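Local structure of RpfR (Cronobacter turicensis, 6DGG) at residues Asn7-Ile12 with Phe84-Lys89; Gly17-Phe22 with Thr44-Pro49; Ala52-Arg57 with Val71-Lys76. The protein holds lauric acid in a buried pocket of its PAS domain, a compact alpha/beta fold widely used for sensing small molecules. All blocks are in the same frame, centred on the assembly; numbering follows the deposited sequence.

Contact 1. Residues Asn7-Ile12 with Phe84-Lys89; sequences NSVIVI and FLFRNK. With DAO (lauric acid), chain B.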
loop_
_atom_site.group_PDB
_atom_site.type_symbol
_atom_site.label_atom_id
_atom_site.label_comp_id
_atom_site.label_asym_id
_atom_site.label_seq_id
_atom_site.Cartn_x
_atom_site.Cartn_y
_atom_site.Cartn_z
ATOM N N ASN A 7 4.904 -8.590 -10.621
ATOM C CA ASN A 7 3.544 -9.093 -10.515
ATOM C C ASN A 7 2.799 -8.502 -9.331
ATOM O O ASN A 7 1.644 -8.869 -9.090
ATOM C CB ASN A 7 3.574 -10.613 -10.356
ATOM C CG ASN A 7 4.481 -11.270 -11.352
ATOM O OD1 ASN A 7 4.317 -11.089 -12.553
ATOM N ND2 ASN A 7 5.473 -12.008 -10.858
ATOM N N SER A 8 3.433 -7.611 -8.588
ATOM C CA SER A 8 2.936 -7.160 -7.305
ATOM C C SER A 8 3.014 -5.648 -7.239
ATOM O O SER A 8 3.900 -5.034 -7.833
ATOM C CB SER A 8 3.796 -7.721 -6.189
ATOM O OG SER A 8 3.917 -9.125 -6.303
ATOM N N VAL A 9 2.086 -5.053 -6.500
ATOM C CA VAL A 9 2.161 -3.644 -6.135
ATOM C C VAL A 9 2.897 -3.556 -4.805
ATOM O O VAL A 9 2.462 -4.127 -3.797
ATOM C CB VAL A 9 0.767 -2.996 -6.077
ATOM C CG1 VAL A 9 0.164 -2.950 -7.470
ATOM C CG2 VAL A 9 -0.166 -3.723 -5.123
ATOM N N ILE A 10 4.059 -2.915 -4.823
ATOM C CA ILE A 10 4.962 -2.862 -3.679
ATOM C C ILE A 10 5.027 -1.415 -3.214
ATOM O O ILE A 10 5.495 -0.539 -3.947
ATOM C CB ILE A 10 6.362 -3.388 -4.044
ATOM C CG1 ILE A 10 6.273 -4.820 -4.586
ATOM C CG2 ILE A 10 7.283 -3.328 -2.854
ATOM C CD1 ILE A 10 5.586 -5.835 -3.668
ATOM N N VAL A 11 4.547 -1.164 -2.000
ATOM C CA VAL A 11 4.486 0.173 -1.424
ATOM C C VAL A 11 5.087 0.099 -0.029
ATOM O O VAL A 11 4.744 -0.793 0.757
ATOM C CB VAL A 11 3.033 0.684 -1.389
ATOM C CG1 VAL A 11 2.951 2.081 -0.780
ATOM C CG2 VAL A 11 2.429 0.682 -2.803
ATOM N N ILE A 12 6.011 1.010 0.270
ATOM C CA ILE A 12 6.641 1.089 1.580
ATOM C C ILE A 12 6.103 2.328 2.280
ATOM O O ILE A 12 6.035 3.405 1.679
ATOM C CB ILE A 12 8.172 1.116 1.464
ATOM C CG1 ILE A 12 8.647 -0.136 0.719
ATOM C CG2 ILE A 12 8.817 1.209 2.845
ATOM C CD1 ILE A 12 10.145 -0.182 0.482
ATOM N N PHE A 84 -7.106 -5.976 -3.294
ATOM C CA PHE A 84 -5.736 -6.455 -3.198
ATOM C C PHE A 84 -5.541 -7.231 -1.911
ATOM O O PHE A 84 -6.074 -6.861 -0.863
ATOM C CB PHE A 84 -4.749 -5.287 -3.182
ATOM C CG PHE A 84 -4.562 -4.651 -4.513
ATOM C CD1 PHE A 84 -5.446 -3.689 -4.962
ATOM C CD2 PHE A 84 -3.505 -5.019 -5.329
ATOM C CE1 PHE A 84 -5.275 -3.104 -6.201
ATOM C CE2 PHE A 84 -3.336 -4.435 -6.574
ATOM C CZ PHE A 84 -4.225 -3.485 -7.008
ATOM N N LEU A 85 -4.761 -8.301 -2.003
ATOM C CA LEU A 85 -4.191 -8.959 -0.837
ATOM C C LEU A 85 -2.855 -8.296 -0.571
ATOM O O LEU A 85 -1.984 -8.295 -1.444
ATOM C CB LEU A 85 -3.930 -10.436 -1.111
ATOM C CG LEU A 85 -3.184 -11.196 0.012
ATOM C CD1 LEU A 85 -4.159 -11.563 1.104
ATOM C CD2 LEU A 85 -2.437 -12.437 -0.474
ATOM N N PHE A 86 -2.685 -7.763 0.629
ATOM C CA PHE A 86 -1.416 -7.180 1.041
ATOM C C PHE A 86 -0.764 -8.070 2.088
ATOM O O PHE A 86 -1.405 -8.457 3.075
ATOM C CB PHE A 86 -1.610 -5.760 1.564
ATOM C CG PHE A 86 -1.784 -4.751 0.483
ATOM C CD1 PHE A 86 -0.698 -4.341 -0.275
ATOM C CD2 PHE A 86 -3.028 -4.213 0.201
ATOM C CE1 PHE A 86 -0.858 -3.410 -1.284
ATOM C CE2 PHE A 86 -3.180 -3.292 -0.821
ATOM C CZ PHE A 86 -2.096 -2.894 -1.553
ATOM N N ARG A 87 0.483 -8.443 1.825
ATOM C CA ARG A 87 1.322 -9.147 2.777
ATOM C C ARG A 87 2.222 -8.087 3.403
ATOM O O ARG A 87 3.040 -7.482 2.700
ATOM C CB ARG A 87 2.160 -10.201 2.056
ATOM C CG ARG A 87 1.379 -11.128 1.115
ATOM C CD ARG A 87 2.317 -11.786 0.106
ATOM N NE ARG A 87 1.631 -12.535 -0.955
ATOM C CZ ARG A 87 1.043 -11.979 -2.012
ATOM N NH1 ARG A 87 1.005 -10.656 -2.166
ATOM N NH2 ARG A 87 0.477 -12.752 -2.921
ATOM N N ASN A 88 2.073 -7.863 4.710
ATOM C CA ASN A 88 2.651 -6.705 5.382
ATOM C C ASN A 88 3.638 -7.132 6.462
ATOM O O ASN A 88 3.343 -8.012 7.276
ATOM C CB ASN A 88 1.529 -5.864 5.992
ATOM C CG ASN A 88 0.759 -5.081 4.946
ATOM O OD1 ASN A 88 1.066 -5.128 3.753
ATOM N ND2 ASN A 88 -0.247 -4.353 5.391
ATOM N N LYS A 89 4.803 -6.493 6.477
ATOM C CA LYS A 89 5.819 -6.801 7.470
ATOM C C LYS A 89 6.754 -5.607 7.572
ATOM O O LYS A 89 6.823 -4.774 6.666
ATOM C CB LYS A 89 6.614 -8.051 7.087
ATOM C CG LYS A 89 7.468 -7.878 5.830
ATOM C CD LYS A 89 8.191 -9.146 5.452
ATOM C CE LYS A 89 8.962 -8.966 4.157
ATOM N NZ LYS A 89 8.067 -8.774 2.990
HETATM O O1 DAO B . -4.885 -2.156 5.794
HETATM O O2 DAO B . -3.595 -3.378 7.048
HETATM C C1 DAO B . -3.728 -2.503 6.143
HETATM C C2 DAO B . -2.519 -1.828 5.474
HETATM C C3 DAO B . -2.670 -1.777 3.939
HETATM C C4 DAO B . -1.691 -0.808 3.240
HETATM C C5 DAO B . -1.831 -0.935 1.711
HETATM C C6 DAO B . -1.015 0.064 0.854
HETATM C C7 DAO B . -1.883 0.505 -0.353
HETATM C C8 DAO B . -1.126 0.827 -1.650
HETATM C C9 DAO B . -2.156 1.037 -2.770
HETATM C C10 DAO B . -1.610 1.740 -4.021
HETATM C C11 DAO B . -1.026 0.770 -5.051
HETATM C C12 DAO B . -2.122 0.143 -5.915
#

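Contact 2. Residues Gly17-Phe22 with Thr44-Pro49; sequences GNIQRF and TLFMSP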
loop_
_atom_site.group_PDB
_atom_site.type_symbol
_atom_site.label_atom_id
_atom_site.label_comp_id
_atom_site.label_asym_id
_atom_site.label_seq_id
_atom_site.Cartn_x
_atom_site.Cartn_y
_atom_site.Cartn_z
ATOM N N GLY A 17 1.423 6.094 7.381
ATOM C CA GLY A 17 0.903 5.796 6.070
ATOM C C GLY A 17 1.470 6.650 4.964
ATOM O O GLY A 17 0.963 6.597 3.839
ATOM N N ASN A 18 2.508 7.432 5.242
ATOM C CA ASN A 18 3.138 8.220 4.197
ATOM C C ASN A 18 4.098 7.364 3.379
ATOM O O ASN A 18 4.823 6.510 3.909
ATOM C CB ASN A 18 3.815 9.446 4.795
ATOM C CG ASN A 18 2.805 10.404 5.396
ATOM O OD1 ASN A 18 1.630 10.391 5.012
ATOM N ND2 ASN A 18 3.237 11.210 6.348
ATOM N N ILE A 19 4.067 7.579 2.074
ATOM C CA ILE A 19 4.661 6.653 1.116
ATOM C C ILE A 19 6.150 6.946 0.985
ATOM O O ILE A 19 6.567 8.096 0.794
ATOM C CB ILE A 19 3.950 6.767 -0.241
ATOM C CG1 ILE A 19 2.500 6.293 -0.113
ATOM C CG2 ILE A 19 4.699 5.967 -1.330
ATOM C CD1 ILE A 19 1.598 6.728 -1.244
ATOM N N GLN A 20 6.951 5.890 1.049
ATOM C CA GLN A 20 8.394 5.974 0.913
ATOM C C GLN A 20 8.902 5.433 -0.413
ATOM O O GLN A 20 9.886 5.957 -0.949
ATOM C CB GLN A 20 9.049 5.224 2.074
ATOM C CG GLN A 20 8.441 5.584 3.425
ATOM C CD GLN A 20 8.638 7.049 3.792
ATOM O OE1 GLN A 20 9.716 7.609 3.588
ATOM N NE2 GLN A 20 7.590 7.677 4.324
ATOM N N ARG A 21 8.269 4.379 -0.931
ATOM C CA ARG A 21 8.548 3.811 -2.244
ATOM C C ARG A 21 7.235 3.287 -2.815
ATOM O O ARG A 21 6.309 2.930 -2.075
ATOM C CB ARG A 21 9.569 2.663 -2.185
ATOM C CG ARG A 21 10.991 3.060 -1.803
ATOM C CD ARG A 21 12.006 2.415 -2.746
ATOM N NE ARG A 21 11.926 3.012 -4.078
ATOM C CZ ARG A 21 12.805 2.810 -5.056
ATOM N NH1 ARG A 21 13.850 2.016 -4.874
ATOM N NH2 ARG A 21 12.630 3.414 -6.219
ATOM N N PHE A 22 7.184 3.209 -4.144
ATOM C CA PHE A 22 5.943 2.972 -4.881
ATOM C C PHE A 22 6.388 2.456 -6.241
ATOM O O PHE A 22 6.993 3.206 -7.014
ATOM C CB PHE A 22 5.228 4.316 -4.997
ATOM C CG PHE A 22 3.835 4.292 -5.579
ATOM C CD1 PHE A 22 2.734 4.010 -4.776
ATOM C CD2 PHE A 22 3.610 4.697 -6.888
ATOM C CE1 PHE A 22 1.442 4.062 -5.285
ATOM C CE2 PHE A 22 2.310 4.756 -7.408
ATOM C CZ PHE A 22 1.228 4.441 -6.598
ATOM N N THR A 44 -5.624 8.339 2.471
ATOM C CA THR A 44 -6.524 9.324 1.888
ATOM C C THR A 44 -6.404 9.342 0.371
ATOM O O THR A 44 -7.367 9.688 -0.322
ATOM C CB THR A 44 -6.262 10.705 2.489
ATOM O OG1 THR A 44 -4.923 11.104 2.198
ATOM C CG2 THR A 44 -6.452 10.678 4.001
ATOM N N LEU A 45 -5.254 8.934 -0.159
ATOM C CA LEU A 45 -5.035 8.969 -1.598
ATOM C C LEU A 45 -5.686 7.785 -2.311
ATOM O O LEU A 45 -6.205 7.945 -3.421
ATOM C CB LEU A 45 -3.531 9.015 -1.870
ATOM C CG LEU A 45 -3.002 9.209 -3.292
ATOM C CD1 LEU A 45 -3.713 10.336 -4.017
ATOM C CD2 LEU A 45 -1.501 9.489 -3.218
ATOM N N PHE A 46 -5.679 6.593 -1.706
ATOM C CA PHE A 46 -6.026 5.373 -2.438
ATOM C C PHE A 46 -7.160 4.560 -1.825
ATOM O O PHE A 46 -7.429 3.446 -2.303
ATOM C CB PHE A 46 -4.799 4.469 -2.622
ATOM C CG PHE A 46 -3.709 5.092 -3.432
ATOM C CD1 PHE A 46 -3.932 5.451 -4.750
ATOM C CD2 PHE A 46 -2.459 5.335 -2.873
ATOM C CE1 PHE A 46 -2.922 6.021 -5.504
ATOM C CE2 PHE A 46 -1.453 5.905 -3.615
ATOM C CZ PHE A 46 -1.683 6.256 -4.936
ATOM N N MET A 47 -7.841 5.064 -0.799
ATOM C CA MET A 47 -8.877 4.277 -0.155
ATOM C C MET A 47 -10.126 5.109 0.092
ATOM O O MET A 47 -10.068 6.325 0.302
ATOM C CB MET A 47 -8.391 3.682 1.173
ATOM C CG MET A 47 -7.126 2.854 1.058
ATOM S SD MET A 47 -6.632 2.184 2.650
ATOM C CE MET A 47 -5.018 1.541 2.225
ATOM N N SER A 48 -11.262 4.425 0.061
ATOM C CA SER A 48 -12.516 5.007 0.486
ATOM C C SER A 48 -12.440 5.334 1.974
ATOM O O SER A 48 -11.576 4.819 2.686
ATOM C CB SER A 48 -13.636 3.997 0.271
ATOM O OG SER A 48 -13.451 2.900 1.147
ATOM N N PRO A 49 -13.338 6.189 2.478
ATOM C CA PRO A 49 -13.258 6.529 3.903
ATOM C C PRO A 49 -13.314 5.317 4.811
ATOM O O PRO A 49 -12.550 5.240 5.783
ATOM C CB PRO A 49 -14.438 7.485 4.104
ATOM C CG PRO A 49 -14.588 8.148 2.771
ATOM C CD PRO A 49 -14.289 7.057 1.765
#

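Contact 3. Residues Ala52-Arg57 with Val71-Lys76; sequences ASASRR and VERWIK. With DAO (lauric acid), chain B.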
loop_
_atom_site.group_PDB
_atom_site.type_symbol
_atom_site.label_atom_id
_atom_site.label_comp_id
_atom_site.label_asym_id
_atom_site.label_seq_id
_atom_site.Cartn_x
_atom_site.Cartn_y
_atom_site.Cartn_z
ATOM N N ALA A 52 -10.007 3.413 4.507
ATOM C CA ALA A 52 -8.929 4.203 5.095
ATOM C C ALA A 52 -8.957 4.128 6.615
ATOM O O ALA A 52 -7.909 4.006 7.261
ATOM C CB ALA A 52 -9.051 5.652 4.633
ATOM N N SER A 53 -10.144 4.231 7.207
ATOM C CA SER A 53 -10.246 4.179 8.660
ATOM C C SER A 53 -9.773 2.834 9.189
ATOM O O SER A 53 -8.997 2.769 10.147
ATOM C CB SER A 53 -11.684 4.455 9.087
ATOM O OG SER A 53 -12.006 5.815 8.878
ATOM N N ALA A 54 -10.223 1.743 8.571
ATOM C CA ALA A 54 -9.779 0.429 9.016
ATOM C C ALA A 54 -8.278 0.276 8.826
ATOM O O ALA A 54 -7.573 -0.204 9.722
ATOM C CB ALA A 54 -10.518 -0.656 8.242
ATOM N N SER A 55 -7.777 0.692 7.665
ATOM C CA SER A 55 -6.371 0.510 7.322
ATOM C C SER A 55 -5.466 1.338 8.222
ATOM O O SER A 55 -4.424 0.855 8.685
ATOM C CB SER A 55 -6.175 0.921 5.868
ATOM O OG SER A 55 -4.886 0.560 5.397
ATOM N N ARG A 56 -5.842 2.592 8.469
ATOM C CA ARG A 56 -5.051 3.444 9.344
ATOM C C ARG A 56 -4.927 2.826 10.734
ATOM O O ARG A 56 -3.847 2.837 11.335
ATOM C CB ARG A 56 -5.680 4.840 9.404
ATOM C CG ARG A 56 -4.782 5.931 9.951
ATOM C CD ARG A 56 -5.389 7.327 9.709
ATOM N NE ARG A 56 -6.843 7.273 9.578
ATOM C CZ ARG A 56 -7.536 7.643 8.500
ATOM N NH1 ARG A 56 -6.931 8.131 7.422
ATOM N NH2 ARG A 56 -8.858 7.537 8.511
ATOM N N ARG A 57 -6.020 2.268 11.258
ATOM C CA ARG A 57 -5.956 1.622 12.567
ATOM C C ARG A 57 -5.062 0.388 12.535
ATOM O O ARG A 57 -4.349 0.112 13.507
ATOM C CB ARG A 57 -7.358 1.260 13.060
ATOM C CG ARG A 57 -8.204 2.466 13.385
ATOM C CD ARG A 57 -9.593 2.060 13.847
ATOM N NE ARG A 57 -10.514 3.190 13.786
ATOM C CZ ARG A 57 -11.657 3.222 13.110
ATOM N NH1 ARG A 57 -12.085 2.169 12.418
ATOM N NH2 ARG A 57 -12.398 4.322 13.145
ATOM N N VAL A 71 -3.855 -8.976 4.718
ATOM C CA VAL A 71 -5.123 -8.266 4.777
ATOM C C VAL A 71 -5.610 -8.053 3.356
ATOM O O VAL A 71 -4.810 -7.953 2.421
ATOM C CB VAL A 71 -4.952 -6.923 5.528
ATOM C CG1 VAL A 71 -4.097 -5.962 4.726
ATOM C CG2 VAL A 71 -6.310 -6.301 5.856
ATOM N N GLU A 72 -6.930 -7.957 3.199
ATOM C CA GLU A 72 -7.542 -7.605 1.924
ATOM C C GLU A 72 -8.085 -6.184 2.010
ATOM O O GLU A 72 -8.755 -5.816 2.989
ATOM C CB GLU A 72 -8.646 -8.597 1.534
ATOM C CG GLU A 72 -8.151 -10.034 1.380
ATOM C CD GLU A 72 -9.226 -11.019 0.962
ATOM O OE1 GLU A 72 -10.311 -10.586 0.519
ATOM O OE2 GLU A 72 -8.972 -12.234 1.083
ATOM N N ARG A 73 -7.777 -5.380 0.993
ATOM C CA ARG A 73 -8.115 -3.965 0.990
ATOM C C ARG A 73 -8.633 -3.599 -0.389
ATOM O O ARG A 73 -7.995 -3.916 -1.397
ATOM C CB ARG A 73 -6.853 -3.139 1.298
ATOM C CG ARG A 73 -7.051 -1.739 1.811
ATOM C CD ARG A 73 -6.969 -1.718 3.317
ATOM N NE ARG A 73 -8.238 -2.146 3.861
ATOM C CZ ARG A 73 -8.437 -2.603 5.091
ATOM N NH1 ARG A 73 -9.661 -2.937 5.457
ATOM N NH2 ARG A 73 -7.444 -2.741 5.945
ATOM N N TRP A 74 -9.786 -2.941 -0.436
ATOM C CA TRP A 74 -10.261 -2.357 -1.682
ATOM C C TRP A 74 -9.494 -1.063 -1.915
ATOM O O TRP A 74 -9.403 -0.223 -1.013
ATOM C CB TRP A 74 -11.761 -2.074 -1.610
ATOM C CG TRP A 74 -12.624 -3.295 -1.798
ATOM C CD1 TRP A 74 -13.285 -3.994 -0.827
ATOM C CD2 TRP A 74 -12.926 -3.953 -3.040
ATOM N NE1 TRP A 74 -13.968 -5.051 -1.388
ATOM C CE2 TRP A 74 -13.772 -5.039 -2.744
ATOM C CE3 TRP A 74 -12.577 -3.720 -4.372
ATOM C CZ2 TRP A 74 -14.261 -5.891 -3.730
ATOM C CZ3 TRP A 74 -13.060 -4.566 -5.343
ATOM C CH2 TRP A 74 -13.893 -5.637 -5.022
ATOM N N ILE A 75 -8.970 -0.891 -3.130
ATOM C CA ILE A 75 -8.050 0.190 -3.470
ATOM C C ILE A 75 -8.581 0.926 -4.690
ATOM O O ILE A 75 -9.004 0.296 -5.668
ATOM C CB ILE A 75 -6.634 -0.353 -3.777
ATOM C CG1 ILE A 75 -6.017 -1.040 -2.550
ATOM C CG2 ILE A 75 -5.721 0.740 -4.308
ATOM C CD1 ILE A 75 -5.836 -0.155 -1.352
ATOM N N LYS A 76 -8.535 2.260 -4.643
ATOM C CA LYS A 76 -8.953 3.099 -5.760
ATOM C C LYS A 76 -7.864 3.098 -6.831
ATOM O O LYS A 76 -6.735 3.536 -6.577
ATOM C CB LYS A 76 -9.202 4.524 -5.266
ATOM C CG LYS A 76 -10.294 4.628 -4.211
ATOM C CD LYS A 76 -10.444 6.051 -3.657
ATOM C CE LYS A 76 -10.961 7.036 -4.699
ATOM N NZ LYS A 76 -11.149 8.408 -4.129
HETATM O O1 DAO B . -4.885 -2.156 5.794
HETATM O O2 DAO B . -3.595 -3.378 7.048
HETATM C C1 DAO B . -3.728 -2.503 6.143
HETATM C C2 DAO B . -2.519 -1.828 5.474
HETATM C C3 DAO B . -2.670 -1.777 3.939
HETATM C C4 DAO B . -1.691 -0.808 3.240
HETATM C C5 DAO B . -1.831 -0.935 1.711
HETATM C C6 DAO B . -1.015 0.064 0.854
HETATM C C7 DAO B . -1.883 0.505 -0.353
HETATM C C8 DAO B . -1.126 0.827 -1.650
HETATM C C9 DAO B . -2.156 1.037 -2.770
HETATM C C10 DAO B . -1.610 1.740 -4.021
HETATM C C11 DAO B . -1.026 0.770 -5.051
HETATM C C12 DAO B . -2.122 0.143 -5.915
#

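Contact 1. Residues Asn7-Ile12 with Phe84-Lys89
V9 and F86 mark the register of two extended segments that run in the same sense but are not neighbours: their CA atoms lie 8.8 Å apart because strand 102-108 fits between strands 9-13 and 80-90, antiparallel to both. The link is therefore made by side chains alone, on the face of the PAS sheet that looks into the ligand pocket. V9 carries it. With CG1 anti to the carbonyl carbon (chi1 -67°), CG2 falls between that carbon and the backbone N and reaches CD2 and CE2 of F84, 3.6 Å from CE2. The two side chains cross at about a right angle, and V9 CG1 also approaches F84 CE2, at 3.9 Å. The same V9 CG2 meets F86 CE1 at 3.9 Å, so one methyl touches both aromatic rings. F86 turns a face to the lauric acid: C5 of the alkyl chain sits 3.6 Å above its plane, over the ring centre. V11 CG2 touches the ligand farther along, 3.7 Å from C8, so both strands line the apolar part of one pocket. R87 lies on the other face, one side of its guanidinium against L85 CD2, NH1 hydrogen-bonded to S105 O and NH2 to T107 OG1. Strand 102-108 pairs V9 with G106 and V11 with C104; helix 24-30 packs L25, S26 and Y29 against V9, and Y29 meets F84 edge-to-face.

Contact 2. Residues Gly17-Phe22 with Thr44-Pro49
F22 and F46 meet where the outer strand 19-22 of the PAS sheet approaches the short helix 42-46, a buried joint beside the lauric acid pocket. F22 extends with CG anti to its backbone N (chi1 -173°), which carries its ring away from the strand toward helix 42-46. The two side chains arrive from opposite directions. Their planes are nearly parallel, 14° apart, but slid past each other until the rings barely overlap, with centroids 5.7 Å apart. The nearest atoms are F22 CZ and F46 CZ, 3.8 Å apart, with F22 CE1 equally close to F46 CE2. I19 crosses F46 at about a right angle and brings its CD1 to the ring edge, in plane, 4.0 Å from CE2. One face of F46 is covered from within its own helix by L45 CG, 3.6 Å above the ring centre. T30 of helix 24-30 also touches F46, and V37 is shared by I19, F22 and L45. F22 and F46 both touch lauric acid. Between I19 and F22 the strand turns a corner at a classic beta bulge, where Q20 and R21 both face I12. The Q20 side chain folds back there: NE2 donates to N18 O at 3.0 Å, from above the carbonyl plane, with an N-H...O angle of 154°.

Contact 3. Residues Ala52-Arg57 with Val71-Lys76
R73 and S55 lie closest by backbone, CA to CA 7.9 Å, where helix 49-65 passes over the outer strand 69-77 of the PAS sheet, and together with A54 they supply nearly all the buried surface. R73 gives the most. It leaves the strand with CG anti to its backbone N, then bends at chi2 (96°) and chi3 (-81°), which folds the guanidinium against the helix. S55 N lies over one face of that group, and A54 CB is 3.7 Å from R73 NH1. S55 CA sits 3.7 Å from R73 NH2, while R73 CD passes close to S55 OG. The polar ends converge on the lauric acid head group. R73 NH2 donates to O1 at 2.6 Å in a nearly straight bond (160°), O1 lying in the guanidinium plane at its edge, and S55 OG donates to the same O1 at 2.7 Å. V71 CG1 comes within 3.5 Å of O2, and I75 CG2 packs on the alkyl chain, 3.9 Å from C9. Behind R73, NH1 forms a salt bridge with OE2 of E51, and OE1 of E51 accepts W74 N, consistent with a second-shell residue that positions the arginine. N58 ND2 and Y69 OH also bond the ligand. Such donors, one of them cationic, would favour the ionised carboxylate and fix the head group at this end of the pocket.

From the N terminus, strand 9-13 turns back at once into strand 19-22, and I12 pairs with Q20 and R21, joining contact 1 to contact 2. Contact 2 closes the first small loop, bringing helix 42-46 onto that outer strand. Contact 3 follows in series, closing the shorter excursion from helix 49-65 to strand 69-77; M47 packs on S55, and F46 O bonds K76 N, tying helix 42-46 to the other outer strand. Contact 1 closes last, when strand 80-90 returns beside strand 69-77, and both other contacts nest inside its loop without crossing. Together they join strands 9-13, 19-22, 69-77 and 80-90 to helices 42-46 and 49-65 around one lauric acid.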